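Local coordinates for class I phosphodiesterase PDEB1 (PDB 2R8Q), which belongs to the class I phosphodiesterases of the HD clan and has a helical catalytic domain that holds zinc, magnesium and 3-isobutyl-1-methylxanthine, at residues A[22-27]-A[82-87]; A[36-41]-A[63-68]; A[73-78]-A[125-130]; A[116-121]-A[329-334]. One frame throughout, in Å; residues are numbered along the deposited sequence.

Interaction 1 of 4, residues A[22-27]-A[82-87]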
loop_
_atom_site.group_PDB
_atom_site.type_symbol
_atom_site.label_atom_id
_atom_site.label_comp_id
_atom_site.label_asym_id
_atom_site.label_seq_id
_atom_site.Cartn_x
_atom_site.Cartn_y
_atom_site.Cartn_z
ATOM N N GLU A 22 27.993 -10.399 -6.715
ATOM C CA GLU A 22 28.833 -10.141 -5.555
ATOM C C GLU A 22 28.031 -10.265 -4.263
ATOM O O GLU A 22 28.513 -10.824 -3.280
ATOM C CB GLU A 22 29.456 -8.744 -5.644
ATOM C CG GLU A 22 30.557 -8.603 -6.693
ATOM C CD GLU A 22 30.035 -8.448 -8.113
ATOM O OE1 GLU A 22 30.872 -8.318 -9.033
ATOM O OE2 GLU A 22 28.801 -8.452 -8.319
ATOM N N GLU A 23 26.809 -9.739 -4.263
ATOM C CA GLU A 23 25.966 -9.817 -3.072
ATOM C C GLU A 23 25.633 -11.269 -2.744
ATOM O O GLU A 23 25.620 -11.664 -1.577
ATOM C CB GLU A 23 24.672 -9.020 -3.271
ATOM C CG GLU A 23 24.885 -7.535 -3.523
ATOM C CD GLU A 23 23.585 -6.789 -3.753
ATOM O OE1 GLU A 23 22.855 -6.539 -2.769
ATOM O OE2 GLU A 23 23.288 -6.457 -4.919
ATOM N N ARG A 24 25.357 -12.069 -3.771
ATOM C CA ARG A 24 25.045 -13.472 -3.548
ATOM C C ARG A 24 26.300 -14.197 -3.074
ATOM O O ARG A 24 26.243 -15.031 -2.170
ATOM C CB ARG A 24 24.504 -14.125 -4.830
ATOM C CG ARG A 24 23.090 -13.686 -5.206
ATOM C CD ARG A 24 22.525 -14.521 -6.355
ATOM N NE ARG A 24 23.188 -14.233 -7.626
ATOM C CZ ARG A 24 22.821 -13.263 -8.457
ATOM N NH1 ARG A 24 21.788 -12.487 -8.161
ATOM N NH2 ARG A 24 23.500 -13.052 -9.581
ATOM N N GLU A 25 27.436 -13.864 -3.683
ATOM C CA GLU A 25 28.710 -14.475 -3.327
ATOM C C GLU A 25 29.081 -14.226 -1.870
ATOM O O GLU A 25 29.619 -15.106 -1.200
ATOM C CB GLU A 25 29.812 -13.942 -4.246
ATOM C CG GLU A 25 29.788 -14.555 -5.642
ATOM C CD GLU A 25 30.478 -13.689 -6.681
ATOM O OE1 GLU A 25 31.497 -13.045 -6.346
ATOM O OE2 GLU A 25 30.007 -13.662 -7.840
ATOM N N ALA A 26 28.783 -13.028 -1.382
ATOM C CA ALA A 26 29.091 -12.668 -0.002
ATOM C C ALA A 26 28.324 -13.542 0.986
ATOM O O ALA A 26 28.779 -13.770 2.105
ATOM C CB ALA A 26 28.772 -11.196 0.236
ATOM N N VAL A 27 27.156 -14.030 0.577
ATOM C CA VAL A 27 26.364 -14.886 1.457
ATOM C C VAL A 27 26.842 -16.331 1.368
ATOM O O VAL A 27 27.027 -17.001 2.385
ATOM C CB VAL A 27 24.857 -14.842 1.095
ATOM C CG1 VAL A 27 24.078 -15.803 1.986
ATOM C CG2 VAL A 27 24.324 -13.422 1.254
ATOM N N THR A 82 16.889 -18.048 -7.153
ATOM C CA THR A 82 15.657 -17.308 -6.912
ATOM C C THR A 82 15.465 -17.155 -5.408
ATOM O O THR A 82 15.135 -16.070 -4.928
ATOM C CB THR A 82 14.438 -18.035 -7.498
ATOM O OG1 THR A 82 14.655 -18.280 -8.895
ATOM C CG2 THR A 82 13.188 -17.186 -7.331
ATOM N N LEU A 83 15.668 -18.244 -4.673
ATOM C CA LEU A 83 15.529 -18.216 -3.217
ATOM C C LEU A 83 16.509 -17.224 -2.591
ATOM O O LEU A 83 16.128 -16.428 -1.730
ATOM C CB LEU A 83 15.771 -19.606 -2.626
ATOM C CG LEU A 83 15.767 -19.704 -1.097
ATOM C CD1 LEU A 83 14.405 -19.273 -0.559
ATOM C CD2 LEU A 83 16.079 -21.122 -0.669
ATOM N N LEU A 84 17.770 -17.268 -3.014
ATOM C CA LEU A 84 18.766 -16.360 -2.455
ATOM C C LEU A 84 18.427 -14.905 -2.787
ATOM O O LEU A 84 18.533 -14.027 -1.925
ATOM C CB LEU A 84 20.172 -16.723 -2.960
ATOM C CG LEU A 84 21.340 -15.940 -2.345
ATOM C CD1 LEU A 84 21.279 -15.999 -0.813
ATOM C CD2 LEU A 84 22.661 -16.521 -2.845
ATOM N N ASN A 85 18.017 -14.642 -4.027
ATOM C CA ASN A 85 17.652 -13.279 -4.405
ATOM C C ASN A 85 16.494 -12.800 -3.536
ATOM O O ASN A 85 16.474 -11.652 -3.096
ATOM C CB ASN A 85 17.232 -13.194 -5.875
ATOM C CG ASN A 85 18.411 -13.243 -6.828
ATOM O OD1 ASN A 85 19.545 -12.925 -6.458
ATOM N ND2 ASN A 85 18.143 -13.626 -8.075
ATOM N N PHE A 86 15.524 -13.680 -3.302
ATOM C CA PHE A 86 14.366 -13.330 -2.475
ATOM C C PHE A 86 14.825 -12.940 -1.070
ATOM O O PHE A 86 14.425 -11.904 -0.538
ATOM C CB PHE A 86 13.396 -14.513 -2.401
ATOM C CG PHE A 86 12.258 -14.311 -1.437
ATOM C CD1 PHE A 86 11.194 -13.471 -1.762
ATOM C CD2 PHE A 86 12.253 -14.960 -0.208
ATOM C CE1 PHE A 86 10.141 -13.284 -0.872
ATOM C CE2 PHE A 86 11.203 -14.781 0.692
ATOM C CZ PHE A 86 10.148 -13.942 0.356
ATOM N N ILE A 87 15.676 -13.766 -0.471
ATOM C CA ILE A 87 16.181 -13.482 0.868
ATOM C C ILE A 87 16.880 -12.119 0.892
ATOM O O ILE A 87 16.662 -11.317 1.800
ATOM C CB ILE A 87 17.163 -14.581 1.320
ATOM C CG1 ILE A 87 16.411 -15.905 1.471
ATOM C CG2 ILE A 87 17.837 -14.186 2.631
ATOM C CD1 ILE A 87 17.313 -17.112 1.666
#
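The aliphatic stem of R24 lies against L84, and its charged end reaches on to N85. R24 CB and L84 CD2 are 3.6 Å apart, and R24 CG keeps almost the same distance from that methyl. The other methyl of the leucine, L84 CD1, meets V27 CG1 at 4.0 Å, so the two branches serve different partners. This apolar part is the tight one, and branched hydrocarbon suits it because L84 and V27 are both buried. Arginine bridges the two environments: its methylenes pack while the chain, bent at chi3 (-70°), brings NH1 round to N85. There R24 NH1 donates to N85 OD1 at 2.9 Å, meeting a lone pair in the carbonyl plane although the guanidinium and amide planes are 68° apart. The amide is held from its other end too, since N85 ND2 donates to the backbone of A188, which should fix which end of the group faces the arginine. On the solvent side, E22 and E25 are exposed, and acidic side chains suit that surface. The axes of the two short segments stand nearly perpendicular, at 95°, and approach no closer than 10.5 Å, so side chains, and not backbones, make the contact. L88, one turn beyond L84, also touches R24 and V27, while Y64 of helix 55-68 touches L84 and F86 packs into helix 127-139.

Interaction 2 of 4, residues A[36-41]-A[63-68]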
loop_
_atom_site.group_PDB
_atom_site.type_symbol
_atom_site.label_atom_id
_atom_site.label_comp_id
_atom_site.label_asym_id
_atom_site.label_seq_id
_atom_site.Cartn_x
_atom_site.Cartn_y
_atom_site.Cartn_z
ATOM N N TYR A 36 26.702 -25.218 13.955
ATOM C CA TYR A 36 25.303 -24.901 14.224
ATOM C C TYR A 36 24.304 -25.866 13.605
ATOM O O TYR A 36 24.556 -26.462 12.559
ATOM C CB TYR A 36 24.963 -23.494 13.722
ATOM C CG TYR A 36 25.928 -22.415 14.148
ATOM C CD1 TYR A 36 27.055 -22.116 13.382
ATOM C CD2 TYR A 36 25.722 -21.698 15.323
ATOM C CE1 TYR A 36 27.953 -21.124 13.779
ATOM C CE2 TYR A 36 26.612 -20.707 15.729
ATOM C CZ TYR A 36 27.723 -20.426 14.953
ATOM O OH TYR A 36 28.598 -19.445 15.357
ATOM N N ASP A 37 23.162 -26.006 14.269
ATOM C CA ASP A 37 22.074 -26.844 13.781
ATOM C C ASP A 37 20.903 -25.882 13.648
ATOM O O ASP A 37 20.226 -25.582 14.629
ATOM C CB ASP A 37 21.718 -27.941 14.782
ATOM C CG ASP A 37 20.564 -28.804 14.308
ATOM O OD1 ASP A 37 20.017 -28.526 13.217
ATOM O OD2 ASP A 37 20.200 -29.761 15.023
ATOM N N PHE A 38 20.679 -25.393 12.435
ATOM C CA PHE A 38 19.608 -24.435 12.190
ATOM C C PHE A 38 18.207 -25.008 12.399
ATOM O O PHE A 38 17.232 -24.261 12.429
ATOM C CB PHE A 38 19.743 -23.873 10.773
ATOM C CG PHE A 38 21.068 -23.207 10.509
ATOM C CD1 PHE A 38 21.653 -23.269 9.248
ATOM C CD2 PHE A 38 21.733 -22.516 11.520
ATOM C CE1 PHE A 38 22.880 -22.656 8.996
ATOM C CE2 PHE A 38 22.961 -21.899 11.277
ATOM C CZ PHE A 38 23.535 -21.970 10.012
ATOM N N THR A 39 18.105 -26.325 12.558
ATOM C CA THR A 39 16.800 -26.950 12.766
ATOM C C THR A 39 16.478 -27.130 14.247
ATOM O O THR A 39 15.398 -27.598 14.595
ATOM C CB THR A 39 16.711 -28.351 12.103
ATOM O OG1 THR A 39 17.508 -29.285 12.844
ATOM C CG2 THR A 39 17.202 -28.301 10.668
ATOM N N SER A 40 17.408 -26.745 15.119
ATOM C CA SER A 40 17.216 -26.914 16.558
ATOM C C SER A 40 16.639 -25.728 17.322
ATOM O O SER A 40 16.960 -24.576 17.037
ATOM C CB SER A 40 18.549 -27.300 17.207
ATOM O OG SER A 40 18.434 -27.342 18.618
ATOM N N PRO A 41 15.774 -26.001 18.314
ATOM C CA PRO A 41 15.176 -24.927 19.113
ATOM C C PRO A 41 16.279 -24.210 19.893
ATOM O O PRO A 41 16.116 -23.067 20.321
ATOM C CB PRO A 41 14.220 -25.677 20.039
ATOM C CG PRO A 41 13.810 -26.853 19.217
ATOM C CD PRO A 41 15.124 -27.290 18.610
ATOM N N VAL A 63 19.142 -18.541 6.814
ATOM C CA VAL A 63 17.866 -18.828 6.176
ATOM C C VAL A 63 18.010 -19.547 4.840
ATOM O O VAL A 63 17.199 -20.414 4.525
ATOM C CB VAL A 63 17.017 -17.545 5.988
ATOM C CG1 VAL A 63 16.580 -17.018 7.345
ATOM C CG2 VAL A 63 17.797 -16.500 5.240
ATOM N N TYR A 64 19.024 -19.203 4.049
ATOM C CA TYR A 64 19.191 -19.886 2.770
ATOM C C TYR A 64 19.482 -21.363 2.996
ATOM O O TYR A 64 18.912 -22.228 2.328
ATOM C CB TYR A 64 20.320 -19.264 1.938
ATOM C CG TYR A 64 20.549 -20.009 0.636
ATOM C CD1 TYR A 64 21.419 -21.100 0.573
ATOM C CD2 TYR A 64 19.821 -19.686 -0.508
ATOM C CE1 TYR A 64 21.549 -21.855 -0.594
ATOM C CE2 TYR A 64 19.943 -20.434 -1.681
ATOM C CZ TYR A 64 20.805 -21.518 -1.715
ATOM O OH TYR A 64 20.901 -22.280 -2.859
ATOM N N ASN A 65 20.365 -21.652 3.943
ATOM C CA ASN A 65 20.728 -23.031 4.248
ATOM C C ASN A 65 19.521 -23.800 4.783
ATOM O O ASN A 65 19.200 -24.895 4.312
ATOM C CB ASN A 65 21.847 -23.061 5.291
ATOM C CG ASN A 65 22.390 -24.455 5.519
ATOM O OD1 ASN A 65 23.291 -24.908 4.808
ATOM N ND2 ASN A 65 21.836 -25.154 6.502
ATOM N N LEU A 66 18.846 -23.212 5.766
ATOM C CA LEU A 66 17.691 -23.852 6.375
ATOM C C LEU A 66 16.581 -24.135 5.369
ATOM O O LEU A 66 16.068 -25.251 5.306
ATOM C CB LEU A 66 17.140 -22.983 7.510
ATOM C CG LEU A 66 15.939 -23.559 8.266
ATOM C CD1 LEU A 66 16.341 -24.837 8.992
ATOM C CD2 LEU A 66 15.427 -22.528 9.262
ATOM N N LEU A 67 16.221 -23.130 4.576
ATOM C CA LEU A 67 15.150 -23.303 3.604
ATOM C C LEU A 67 15.512 -24.195 2.423
ATOM O O LEU A 67 14.734 -25.071 2.054
ATOM C CB LEU A 67 14.661 -21.941 3.108
ATOM C CG LEU A 67 14.020 -21.061 4.189
ATOM C CD1 LEU A 67 13.422 -19.829 3.537
ATOM C CD2 LEU A 67 12.941 -21.839 4.934
ATOM N N TRP A 68 16.683 -23.999 1.827
ATOM C CA TRP A 68 17.039 -24.845 0.694
ATOM C C TRP A 68 17.195 -26.305 1.094
ATOM O O TRP A 68 16.693 -27.203 0.413
ATOM C CB TRP A 68 18.330 -24.379 0.020
ATOM C CG TRP A 68 18.643 -25.233 -1.168
ATOM C CD1 TRP A 68 19.576 -26.229 -1.247
ATOM C CD2 TRP A 68 17.928 -25.255 -2.407
ATOM N NE1 TRP A 68 19.478 -26.875 -2.458
ATOM C CE2 TRP A 68 18.473 -26.297 -3.189
ATOM C CE3 TRP A 68 16.872 -24.497 -2.932
ATOM C CZ2 TRP A 68 17.998 -26.602 -4.469
ATOM C CZ3 TRP A 68 16.399 -24.798 -4.205
ATOM C CH2 TRP A 68 16.964 -25.845 -4.958
#
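D37 OD1 takes two bonds from T39, the residue whose methyl touches L66 across the contact. The hydroxyl T39 OG1 donates to D37 OD1 at 2.6 Å, and T39 N donates to the same oxygen at 3.0 Å from well above the carboxylate plane. With chi1 at 72°, the threonine hydroxyl sits between its backbone N and carbonyl carbon; this leaves CG2 to meet L66 CD1 at 3.9 Å. The same leucine methyl lies 3.6 Å from F38 O and also packs on F38 CB, so one branched end fills the angle between turn and helix. F38 O itself is bonded to Q110 of helix 102-118, which satisfies a polar atom that L66 covers. Beside the leucine, N65 ND2 approaches F38 CD1 to 3.3 Å at the ring edge, with ring and amide planes 79° apart; the amide thus packs on the rim and not on the pi face. A flat, buried phenylalanine suits this place: besides the amide, its ring meets F32 and F43 edge-to-face. In the 36-41 loop, S40 N bonds to D37 O, so a type I beta turn and an Asx turn both start at D37, a common role for aspartate.

Interaction 3 of 4, residues A[73-78]-A[125-130]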
loop_
_atom_site.group_PDB
_atom_site.type_symbol
_atom_site.label_atom_id
_atom_site.label_comp_id
_atom_site.label_asym_id
_atom_site.label_seq_id
_atom_site.Cartn_x
_atom_site.Cartn_y
_atom_site.Cartn_z
ATOM N N PRO A 73 11.807 -25.699 -1.264
ATOM C CA PRO A 73 11.947 -24.849 -2.451
ATOM C C PRO A 73 12.030 -25.668 -3.741
ATOM O O PRO A 73 11.358 -25.363 -4.724
ATOM C CB PRO A 73 13.234 -24.080 -2.172
ATOM C CG PRO A 73 13.209 -23.936 -0.682
ATOM C CD PRO A 73 12.781 -25.316 -0.225
ATOM N N GLU A 74 12.845 -26.717 -3.728
ATOM C CA GLU A 74 13.002 -27.557 -4.910
ATOM C C GLU A 74 11.708 -28.288 -5.238
ATOM O O GLU A 74 11.333 -28.405 -6.404
ATOM C CB GLU A 74 14.122 -28.579 -4.701
ATOM C CG GLU A 74 14.462 -29.366 -5.960
ATOM C CD GLU A 74 15.513 -30.432 -5.724
ATOM O OE1 GLU A 74 16.605 -30.095 -5.221
ATOM O OE2 GLU A 74 15.248 -31.609 -6.049
ATOM N N LYS A 75 11.029 -28.780 -4.206
ATOM C CA LYS A 75 9.777 -29.503 -4.393
ATOM C C LYS A 75 8.756 -28.647 -5.134
ATOM O O LYS A 75 7.983 -29.148 -5.954
ATOM C CB LYS A 75 9.210 -29.925 -3.034
ATOM C CG LYS A 75 7.941 -30.754 -3.115
ATOM C CD LYS A 75 7.613 -31.384 -1.768
ATOM C CE LYS A 75 8.730 -32.322 -1.319
ATOM N NZ LYS A 75 8.465 -32.935 0.010
ATOM N N PHE A 76 8.768 -27.348 -4.858
ATOM C CA PHE A 76 7.821 -26.451 -5.493
ATOM C C PHE A 76 8.380 -25.627 -6.650
ATOM O O PHE A 76 7.842 -24.581 -7.011
ATOM C CB PHE A 76 7.173 -25.579 -4.419
ATOM C CG PHE A 76 6.326 -26.372 -3.460
ATOM C CD1 PHE A 76 5.156 -26.984 -3.903
ATOM C CD2 PHE A 76 6.733 -26.584 -2.147
ATOM C CE1 PHE A 76 4.408 -27.799 -3.060
ATOM C CE2 PHE A 76 5.990 -27.401 -1.290
ATOM C CZ PHE A 76 4.826 -28.010 -1.751
ATOM N N GLY A 77 9.463 -26.128 -7.239
ATOM C CA GLY A 77 10.056 -25.473 -8.390
ATOM C C GLY A 77 10.753 -24.144 -8.200
ATOM O O GLY A 77 10.895 -23.381 -9.156
ATOM N N CYS A 78 11.184 -23.852 -6.979
ATOM C CA CYS A 78 11.894 -22.607 -6.726
ATOM C C CYS A 78 13.371 -22.897 -6.936
ATOM O O CYS A 78 13.921 -23.812 -6.326
ATOM C CB CYS A 78 11.659 -22.123 -5.292
ATOM S SG CYS A 78 12.555 -20.601 -4.864
ATOM N N LEU A 125 -0.514 -29.455 8.449
ATOM C CA LEU A 125 -0.502 -28.701 7.194
ATOM C C LEU A 125 0.003 -29.486 5.990
ATOM O O LEU A 125 0.590 -30.558 6.133
ATOM C CB LEU A 125 0.400 -27.474 7.351
ATOM C CG LEU A 125 0.141 -26.531 8.523
ATOM C CD1 LEU A 125 1.275 -25.516 8.611
ATOM C CD2 LEU A 125 -1.207 -25.841 8.334
ATOM N N THR A 126 -0.227 -28.938 4.798
ATOM C CA THR A 126 0.275 -29.565 3.581
ATOM C C THR A 126 1.706 -29.060 3.426
ATOM O O THR A 126 2.103 -28.099 4.092
ATOM C CB THR A 126 -0.528 -29.147 2.330
ATOM O OG1 THR A 126 -0.402 -27.734 2.120
ATOM C CG2 THR A 126 -1.994 -29.513 2.497
ATOM N N GLU A 127 2.486 -29.699 2.559
ATOM C CA GLU A 127 3.865 -29.268 2.353
ATOM C C GLU A 127 3.894 -27.862 1.759
ATOM O O GLU A 127 4.769 -27.062 2.085
ATOM C CB GLU A 127 4.606 -30.246 1.438
ATOM C CG GLU A 127 4.753 -31.635 2.032
ATOM C CD GLU A 127 5.634 -32.543 1.196
ATOM O OE1 GLU A 127 5.412 -32.624 -0.030
ATOM O OE2 GLU A 127 6.544 -33.181 1.768
ATOM N N LEU A 128 2.933 -27.557 0.894
ATOM C CA LEU A 128 2.867 -26.231 0.293
ATOM C C LEU A 128 2.652 -25.173 1.373
ATOM O O LEU A 128 3.269 -24.108 1.340
ATOM C CB LEU A 128 1.728 -26.157 -0.733
ATOM C CG LEU A 128 1.497 -24.774 -1.355
ATOM C CD1 LEU A 128 2.765 -24.294 -2.044
ATOM C CD2 LEU A 128 0.345 -24.837 -2.349
ATOM N N GLU A 129 1.779 -25.469 2.331
ATOM C CA GLU A 129 1.496 -24.527 3.410
ATOM C C GLU A 129 2.712 -24.334 4.310
ATOM O O GLU A 129 2.955 -23.233 4.808
ATOM C CB GLU A 129 0.270 -25.000 4.195
ATOM C CG GLU A 129 -0.976 -24.962 3.318
ATOM C CD GLU A 129 -2.186 -25.650 3.912
ATOM O OE1 GLU A 129 -2.027 -26.588 4.722
ATOM O OE2 GLU A 129 -3.310 -25.261 3.531
ATOM N N CYS A 130 3.492 -25.393 4.507
ATOM C CA CYS A 130 4.699 -25.280 5.324
ATOM C C CYS A 130 5.682 -24.349 4.620
ATOM O O CYS A 130 6.305 -23.491 5.251
ATOM C CB CYS A 130 5.345 -26.651 5.530
ATOM S SG CYS A 130 4.435 -27.723 6.659
#
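The ring of F76 is filled on both faces, by L128 of the other segment and by its own neighbour K75. L128 CD1 stands 4.1 Å from the ring centroid and only 14° off the normal, a CH-pi contact, while K75 CG lies over the centre of the opposite face. At its far end the ring abuts the start of helix 127-139: F76 CZ is 3.3 Å from L128 N and 3.8 Å from L128 CB. A flat aromatic side chain suits such a slot between two aliphatic groups. Both backbones change course here. A Schellman motif with G77 at positive phi, a conformation glycine adopts easily, closes helix 72-75, and a capping box of T126 and E129 opens helix 127-139. Outside the ring, K75 and E127 cross at about a right angle. The lysine bends at chi3 (-61°), bringing K75 NZ to 2.6 Å from E127 OE2, above the carboxylate plane rather than within it; E127 OE1 is 3.1 Å from the same nitrogen. Both residues are exposed, so this salt bridge lies at the surface, and an acidic group on the first turn of a helix probably also gains from the helix dipole. Y131, one turn beyond E127, meets the F76 ring with the planes about 20° apart.

Interaction 4 of 4, residues A[116-121]-A[329-334]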
loop_
_atom_site.group_PDB
_atom_site.type_symbol
_atom_site.label_atom_id
_atom_site.label_comp_id
_atom_site.label_asym_id
_atom_site.label_seq_id
_atom_site.Cartn_x
_atom_site.Cartn_y
_atom_site.Cartn_z
ATOM N N LEU A 116 7.267 -26.498 13.149
ATOM C CA LEU A 116 6.765 -27.406 12.128
ATOM C C LEU A 116 7.378 -28.795 12.181
ATOM O O LEU A 116 6.673 -29.801 12.096
ATOM C CB LEU A 116 7.022 -26.825 10.736
ATOM C CG LEU A 116 6.200 -25.600 10.329
ATOM C CD1 LEU A 116 6.746 -25.049 9.016
ATOM C CD2 LEU A 116 4.728 -25.985 10.195
ATOM N N TYR A 117 8.693 -28.859 12.338
ATOM C CA TYR A 117 9.349 -30.152 12.317
ATOM C C TYR A 117 9.769 -30.743 13.656
ATOM O O TYR A 117 9.588 -31.937 13.882
ATOM C CB TYR A 117 10.489 -30.077 11.300
ATOM C CG TYR A 117 9.935 -29.681 9.941
ATOM C CD1 TYR A 117 10.172 -28.415 9.397
ATOM C CD2 TYR A 117 9.071 -30.537 9.254
ATOM C CE1 TYR A 117 9.552 -28.013 8.205
ATOM C CE2 TYR A 117 8.449 -30.145 8.069
ATOM C CZ TYR A 117 8.691 -28.885 7.551
ATOM O OH TYR A 117 8.047 -28.501 6.394
ATOM N N THR A 118 10.308 -29.932 14.555
ATOM C CA THR A 118 10.669 -30.456 15.866
ATOM C C THR A 118 9.374 -30.547 16.673
ATOM O O THR A 118 9.146 -31.516 17.402
ATOM C CB THR A 118 11.670 -29.532 16.594
ATOM O OG1 THR A 118 12.879 -29.446 15.829
ATOM C CG2 THR A 118 11.996 -30.076 17.982
ATOM N N GLY A 119 8.521 -29.537 16.510
ATOM C CA GLY A 119 7.249 -29.488 17.213
ATOM C C GLY A 119 6.131 -30.278 16.548
ATOM O O GLY A 119 5.019 -30.353 17.077
ATOM N N LYS A 120 6.419 -30.846 15.380
ATOM C CA LYS A 120 5.455 -31.662 14.643
ATOM C C LYS A 120 4.217 -30.939 14.109
ATOM O O LYS A 120 3.242 -31.588 13.728
ATOM C CB LYS A 120 5.000 -32.839 15.516
ATOM C CG LYS A 120 6.131 -33.702 16.063
ATOM C CD LYS A 120 6.975 -34.304 14.949
ATOM C CE LYS A 120 7.924 -35.365 15.490
ATOM N NZ LYS A 120 8.774 -34.842 16.591
ATOM N N ALA A 121 4.243 -29.610 14.074
ATOM C CA ALA A 121 3.094 -28.860 13.567
ATOM C C ALA A 121 2.879 -29.089 12.068
ATOM O O ALA A 121 1.790 -28.844 11.544
ATOM C CB ALA A 121 3.270 -27.369 13.850
ATOM N N MET A 329 4.771 -28.993 20.941
ATOM C CA MET A 329 5.534 -27.796 21.296
ATOM C C MET A 329 5.553 -27.551 22.806
ATOM O O MET A 329 5.634 -26.414 23.266
ATOM C CB MET A 329 4.956 -26.572 20.567
ATOM C CG MET A 329 5.321 -26.509 19.085
ATOM S SD MET A 329 4.219 -25.462 18.095
ATOM C CE MET A 329 4.449 -23.875 18.880
ATOM N N GLN A 330 5.492 -28.630 23.578
ATOM C CA GLN A 330 5.501 -28.526 25.029
ATOM C C GLN A 330 6.715 -27.768 25.563
ATOM O O GLN A 330 6.608 -27.043 26.549
ATOM C CB GLN A 330 5.461 -29.924 25.652
ATOM C CG GLN A 330 5.366 -29.934 27.174
ATOM C CD GLN A 330 4.134 -29.215 27.692
ATOM O OE1 GLN A 330 3.034 -29.387 27.166
ATOM N NE2 GLN A 330 4.310 -28.411 28.737
ATOM N N TRP A 331 7.864 -27.927 24.913
ATOM C CA TRP A 331 9.077 -27.256 25.371
ATOM C C TRP A 331 8.898 -25.737 25.439
ATOM O O TRP A 331 9.538 -25.070 26.245
ATOM C CB TRP A 331 10.267 -27.623 24.468
ATOM C CG TRP A 331 10.451 -26.745 23.263
ATOM C CD1 TRP A 331 11.014 -25.498 23.233
ATOM C CD2 TRP A 331 10.063 -27.040 21.916
ATOM N NE1 TRP A 331 11.000 -25.002 21.953
ATOM C CE2 TRP A 331 10.421 -25.927 21.124
ATOM C CE3 TRP A 331 9.446 -28.138 21.300
ATOM C CZ2 TRP A 331 10.184 -25.878 19.746
ATOM C CZ3 TRP A 331 9.209 -28.090 19.928
ATOM C CH2 TRP A 331 9.579 -26.964 19.168
ATOM N N CYS A 332 8.022 -25.196 24.595
ATOM C CA CYS A 332 7.774 -23.756 24.587
ATOM C C CYS A 332 7.152 -23.341 25.911
ATOM O O CYS A 332 7.537 -22.335 26.502
ATOM C CB CYS A 332 6.820 -23.377 23.456
ATOM S SG CYS A 332 7.442 -23.726 21.808
ATOM N N VAL A 333 6.179 -24.125 26.363
ATOM C CA VAL A 333 5.499 -23.854 27.622
ATOM C C VAL A 333 6.447 -24.062 28.799
ATOM O O VAL A 333 6.490 -23.246 29.718
ATOM C CB VAL A 333 4.266 -24.770 27.800
ATOM C CG1 VAL A 333 3.696 -24.616 29.204
ATOM C CG2 VAL A 333 3.208 -24.420 26.765
ATOM N N ASP A 334 7.207 -25.153 28.768
ATOM C CA ASP A 334 8.143 -25.435 29.848
ATOM C C ASP A 334 9.179 -24.330 29.985
ATOM O O ASP A 334 9.549 -23.955 31.094
ATOM C CB ASP A 334 8.864 -26.764 29.617
ATOM C CG ASP A 334 7.915 -27.941 29.569
ATOM O OD1 ASP A 334 6.852 -27.871 30.213
ATOM O OD2 ASP A 334 8.243 -28.942 28.898
#
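W331 extends its indole across to G119, where the end of helix 102-118 meets the start of helix 330-348 in this all-helical phosphodiesterase fold. Its CB points toward the 116-121 segment, and chi1 of 88° sets CG between the backbone N and the carbonyl carbon. From there the fused rings run outward. C332 SG lies over one face, 3.8 Å from W331 CE2. Next along, W331 CZ2 touches P41 CG of the 36-41 loop at 3.8 Å. The outermost atoms do most of the work: at the ring edge, W331 CH2 lies 3.8 Å from G119 N, which is in plane, and W331 CZ3 3.6 Å from G119 CA, near the plane. T118 CG2 approaches obliquely, 3.9 Å from W331 CZ3, with the threonine and tryptophan side chains crossing near a right angle. A large, rigid indole suits a joint spanned by van der Waals contact, and glycine suits the receiving side because M329 CG and the indole edge occupy the room for a CB. The helix ends here: a wider pi-type turn occupies 116-118, and K120 leaves helical geometry with positive phi. M329 touches the same glycine through CG alone, 4.0 Å from G119 CA.

In the fold
Every pair of the four contacts touches except interactions 1 and 4, whose centres are 30 Å apart and nearest atoms about 13 Å. Helix 55-68 links interactions 1 and 2, with I87 CG2 3.5 Å from V63 CG2, and its end meets interaction 3 where W68 CZ3 is 3.4 Å from C78 O. Interactions 1 and 3 meet at L83 CD2 and P73 CG (4.0 Å). Interaction 4 touches interaction 2 through T39 O and T118 OG1 (3.4 Å), and interaction 3 through Y117 OH and C130 CB (3.4 Å). None of their residues binds the zinc or lines the 3-isobutyl-1-methylxanthine pocket. Yet helix 102-118 carries the zinc ligand H104, and helix 127-139 leads to H140 and D141.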